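Local structure of probable Zn binding protein (3Q69) at residues A[15-20]-A[63-68]. The protein probably binds mucus and may bind zinc; this chain is its Muc B2-like domain. Numbering follows the deposited sequence.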
ATOM      1  N   ILE A  15       5.899   0.493  -7.963  1.00 20.87           N
ATOM      2  CA  ILE A  15       6.437  -0.463  -8.917  1.00 21.12           C
ATOM      3  C   ILE A  15       7.431   0.198  -9.876  1.00 22.20           C
ATOM      4  O   ILE A  15       7.087   1.142 -10.590  1.00 22.94           O
ATOM      5  CB  ILE A  15       5.304  -1.106  -9.744  1.00 20.45           C
ATOM      6  CG1 ILE A  15       4.278  -1.745  -8.816  1.00 21.55           C
ATOM      7  CG2 ILE A  15       5.879  -2.164 -10.683  1.00 20.40           C
ATOM      8  CD1 ILE A  15       4.824  -2.872  -7.998  1.00 20.94           C
ATOM      9  N   HIS A  16       8.659  -0.315  -9.894  1.00 22.13           N
ATOM     10  CA  HIS A  16       9.707   0.217 -10.756  1.00 23.07           C
ATOM     11  C   HIS A  16       9.811  -0.643 -12.009  1.00 24.27           C
ATOM     12  O   HIS A  16       9.604  -1.867 -11.961  1.00 22.33           O
ATOM     13  CB  HIS A  16      11.052   0.221 -10.024  1.00 20.89           C
ATOM     14  CG  HIS A  16      11.093   1.141  -8.840  1.00 21.42           C
ATOM     15  ND1 HIS A  16      10.931   2.501  -8.950  1.00 20.27           N
ATOM     16  CD2 HIS A  16      11.291   0.882  -7.525  1.00 21.01           C
ATOM     17  CE1 HIS A  16      11.029   3.050  -7.745  1.00 19.95           C
ATOM     18  NE2 HIS A  16      11.246   2.091  -6.870  1.00 19.30           N
ATOM     19  N   TYR A  17      10.123   0.001 -13.130  1.00 24.81           N
ATOM     20  CA  TYR A  17      10.264  -0.699 -14.397  1.00 25.55           C
ATOM     21  C   TYR A  17      11.631  -0.358 -14.977  1.00 26.30           C
ATOM     22  O   TYR A  17      11.893   0.781 -15.332  1.00 26.71           O
ATOM     23  CB  TYR A  17       9.149  -0.276 -15.354  1.00 24.45           C
ATOM     24  CG  TYR A  17       7.765  -0.587 -14.827  1.00 25.79           C
ATOM     25  CD1 TYR A  17       7.287  -1.887 -14.808  1.00 25.35           C
ATOM     26  CD2 TYR A  17       6.951   0.417 -14.306  1.00 27.36           C
ATOM     27  CE1 TYR A  17       6.038  -2.184 -14.283  1.00 26.98           C
ATOM     28  CE2 TYR A  17       5.694   0.130 -13.775  1.00 28.25           C
ATOM     29  CZ  TYR A  17       5.249  -1.176 -13.770  1.00 27.18           C
ATOM     30  OH  TYR A  17       4.012  -1.488 -13.258  1.00 28.56           O
ATOM     31  N   ARG A  18      12.502  -1.356 -15.048  1.00 27.48           N
ATOM     32  CA  ARG A  18      13.847  -1.170 -15.567  1.00 28.36           C
ATOM     33  C   ARG A  18      14.275  -2.292 -16.510  1.00 28.82           C
ATOM     34  O   ARG A  18      13.666  -3.371 -16.546  1.00 27.48           O
ATOM     35  CB  ARG A  18      14.836  -1.082 -14.407  1.00 28.76           C
ATOM     36  CG  ARG A  18      14.640   0.138 -13.530  1.00 32.84           C
ATOM     37  CD  ARG A  18      15.755   0.269 -12.517  1.00 37.31           C
ATOM     38  NE  ARG A  18      15.823   1.606 -11.946  1.00 42.48           N
ATOM     39  CZ  ARG A  18      16.804   2.030 -11.154  1.00 44.80           C
ATOM     40  NH1 ARG A  18      17.803   1.214 -10.832  1.00 45.72           N
ATOM     41  NH2 ARG A  18      16.791   3.278 -10.694  1.00 45.84           N
ATOM     42  N   TYR A  19      15.323  -2.023 -17.283  1.00 29.77           N
ATOM     43  CA  TYR A  19      15.874  -3.018 -18.196  1.00 30.59           C
ATOM     44  C   TYR A  19      16.966  -3.706 -17.385  1.00 31.01           C
ATOM     45  O   TYR A  19      17.364  -3.200 -16.334  1.00 29.97           O
ATOM     46  CB  TYR A  19      16.487  -2.337 -19.419  1.00 31.95           C
ATOM     47  CG  TYR A  19      15.470  -1.763 -20.384  1.00 31.71           C
ATOM     48  CD1 TYR A  19      14.750  -2.592 -21.257  1.00 32.50           C
ATOM     49  CD2 TYR A  19      15.222  -0.394 -20.428  1.00 32.43           C
ATOM     50  CE1 TYR A  19      13.815  -2.063 -22.143  1.00 34.24           C
ATOM     51  CE2 TYR A  19      14.284   0.143 -21.315  1.00 33.98           C
ATOM     52  CZ  TYR A  19      13.589  -0.690 -22.164  1.00 32.65           C
ATOM     53  OH  TYR A  19      12.660  -0.161 -23.038  1.00 35.80           O
ATOM     54  N   GLU A  20      17.443  -4.853 -17.855  1.00 33.65           N
ATOM     55  CA  GLU A  20      18.490  -5.579 -17.142  1.00 34.63           C
ATOM     56  C   GLU A  20      19.699  -4.705 -16.828  1.00 33.98           C
ATOM     57  O   GLU A  20      20.342  -4.881 -15.795  1.00 33.45           O
ATOM     58  CB  GLU A  20      18.951  -6.788 -17.947  1.00 37.66           C
ATOM     59  CG  GLU A  20      17.886  -7.848 -18.134  1.00 41.69           C
ATOM     60  CD  GLU A  20      18.416  -9.075 -18.852  1.00 44.71           C
ATOM     61  OE1 GLU A  20      18.915  -8.929 -19.993  1.00 46.15           O
ATOM     62  OE2 GLU A  20      18.335 -10.182 -18.271  1.00 47.11           O
ATOM     63  N   LEU A  63      -1.737  -5.393 -11.372  1.00 19.84           N
ATOM     64  CA  LEU A  63      -1.170  -4.362 -12.229  1.00 20.20           C
ATOM     65  C   LEU A  63      -0.381  -4.995 -13.373  1.00 21.14           C
ATOM     66  O   LEU A  63       0.781  -5.381 -13.207  1.00 20.07           O
ATOM     67  CB  LEU A  63      -0.243  -3.462 -11.406  1.00 21.05           C
ATOM     68  CG  LEU A  63       0.303  -2.223 -12.114  1.00 23.46           C
ATOM     69  CD1 LEU A  63      -0.839  -1.230 -12.320  1.00 23.29           C
ATOM     70  CD2 LEU A  63       1.417  -1.604 -11.279  1.00 23.81           C
ATOM     71  N   PRO A  64      -1.011  -5.141 -14.547  1.00 22.49           N
ATOM     72  CA  PRO A  64      -0.321  -5.737 -15.694  1.00 23.48           C
ATOM     73  C   PRO A  64       0.903  -4.893 -16.057  1.00 23.97           C
ATOM     74  O   PRO A  64       0.826  -3.672 -16.144  1.00 24.26           O
ATOM     75  CB  PRO A  64      -1.386  -5.707 -16.787  1.00 24.25           C
ATOM     76  CG  PRO A  64      -2.660  -5.780 -16.041  1.00 25.31           C
ATOM     77  CD  PRO A  64      -2.407  -4.831 -14.885  1.00 24.75           C
ATOM     78  N   SER A  65       2.035  -5.547 -16.274  1.00 26.21           N
ATOM     79  CA  SER A  65       3.257  -4.824 -16.624  1.00 27.49           C
ATOM     80  C   SER A  65       3.203  -4.286 -18.058  1.00 29.17           C
ATOM     81  O   SER A  65       2.670  -4.942 -18.964  1.00 28.20           O
ATOM     82  CB  SER A  65       4.460  -5.750 -16.479  1.00 26.21           C
ATOM     83  OG  SER A  65       4.714  -6.049 -15.123  1.00 24.61           O
ATOM     84  N   PRO A  66       3.742  -3.081 -18.280  1.00 29.68           N
ATOM     85  CA  PRO A  66       3.726  -2.513 -19.630  1.00 33.14           C
ATOM     86  C   PRO A  66       4.435  -3.432 -20.608  1.00 34.90           C
ATOM     87  O   PRO A  66       5.487  -3.985 -20.298  1.00 36.21           O
ATOM     88  CB  PRO A  66       4.463  -1.188 -19.462  1.00 31.75           C
ATOM     89  CG  PRO A  66       4.143  -0.811 -18.044  1.00 33.00           C
ATOM     90  CD  PRO A  66       4.323  -2.129 -17.320  1.00 31.69           C
ATOM     91  N   VAL A  67       3.850  -3.605 -21.785  1.00 37.05           N
ATOM     92  CA  VAL A  67       4.462  -4.443 -22.811  1.00 38.10           C
ATOM     93  C   VAL A  67       5.412  -3.578 -23.621  1.00 37.83           C
ATOM     94  O   VAL A  67       5.018  -2.537 -24.147  1.00 37.22           O
ATOM     95  CB  VAL A  67       3.412  -5.050 -23.756  1.00 38.82           C
ATOM     96  CG1 VAL A  67       4.098  -5.885 -24.823  1.00 39.51           C
ATOM     97  CG2 VAL A  67       2.437  -5.905 -22.954  1.00 39.06           C
ATOM     98  N   ILE A  68       6.668  -4.003 -23.697  1.00 38.00           N
ATOM     99  CA  ILE A  68       7.692  -3.273 -24.435  1.00 36.74           C
ATOM    100  C   ILE A  68       8.211  -4.155 -25.563  1.00 36.98           C
ATOM    101  O   ILE A  68       8.753  -5.243 -25.324  1.00 36.45           O
ATOM    102  CB  ILE A  68       8.857  -2.868 -23.509  1.00 36.16           C
ATOM    103  CG1 ILE A  68       8.391  -1.766 -22.551  1.00 34.73           C
ATOM    104  CG2 ILE A  68      10.040  -2.392 -24.339  1.00 34.99           C
ATOM    105  CD1 ILE A  68       9.481  -1.216 -21.646  1.00 33.24           C
TER
HETATM  106  O   HOH W   1       3.443  -4.180 -13.528  1.00 25.49           O
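Leu63 meets both Ile15 and Tyr17 where two layers of this Muc B2-like domain face each other. The domain is an elongated, all-beta member of the ubiquitin clan. Strand 2-19 belongs to its mixed sheet, and strand 55-64 pairs with 77-86 in a second, antiparallel sheet. The two segments run in nearly the same direction, 18° apart, and share no direct hydrogen bond. With CG anti to its backbone N (chi1 -173°), Leu63 extends its CD2 methyl to Ile15 and Tyr17. This CD2 lies 3.8 Å from Ile15 CG1, and the two side chains lie alongside, pointing opposite ways. The same methyl is 3.3 Å from Tyr17 OH. The carbonyl O of Leu63 takes a hydrogen bond from a water 2.9 Å away. That water lies in the plane of the Tyr17 ring, bonds to Tyr17 OH at 2.8 Å, and donates to Ser65 OG. One water therefore links the buried phenol to both a backbone and a side-chain oxygen. Ser65 OG also sits near the ring edge by CE1 and is hydrogen-bonded to Lys75 O. Pro66 lies over one face of the Tyr17 ring, the two side chains crossing at about a right angle. Its CD makes a CH-pi contact, 3.9 Å from the ring centroid and 29° off the normal. A leucine in place of Tyr17 would probably cost the water its phenol partner and leave Pro66 CD without an aromatic face. Beyond Pro66, whose O is hydrogen-bonded to Tyr102 OH, the chain reaches Ile68 near the end of strand 2-19. Tyr19, whose ring also packs edge-to-face with Tyr71, meets Ile68 tip to tip. Ile68 CD1 lies 3.6 Å from Tyr19 OH, and Ile68 CG2 is almost as near, at 3.7 Å from that oxygen.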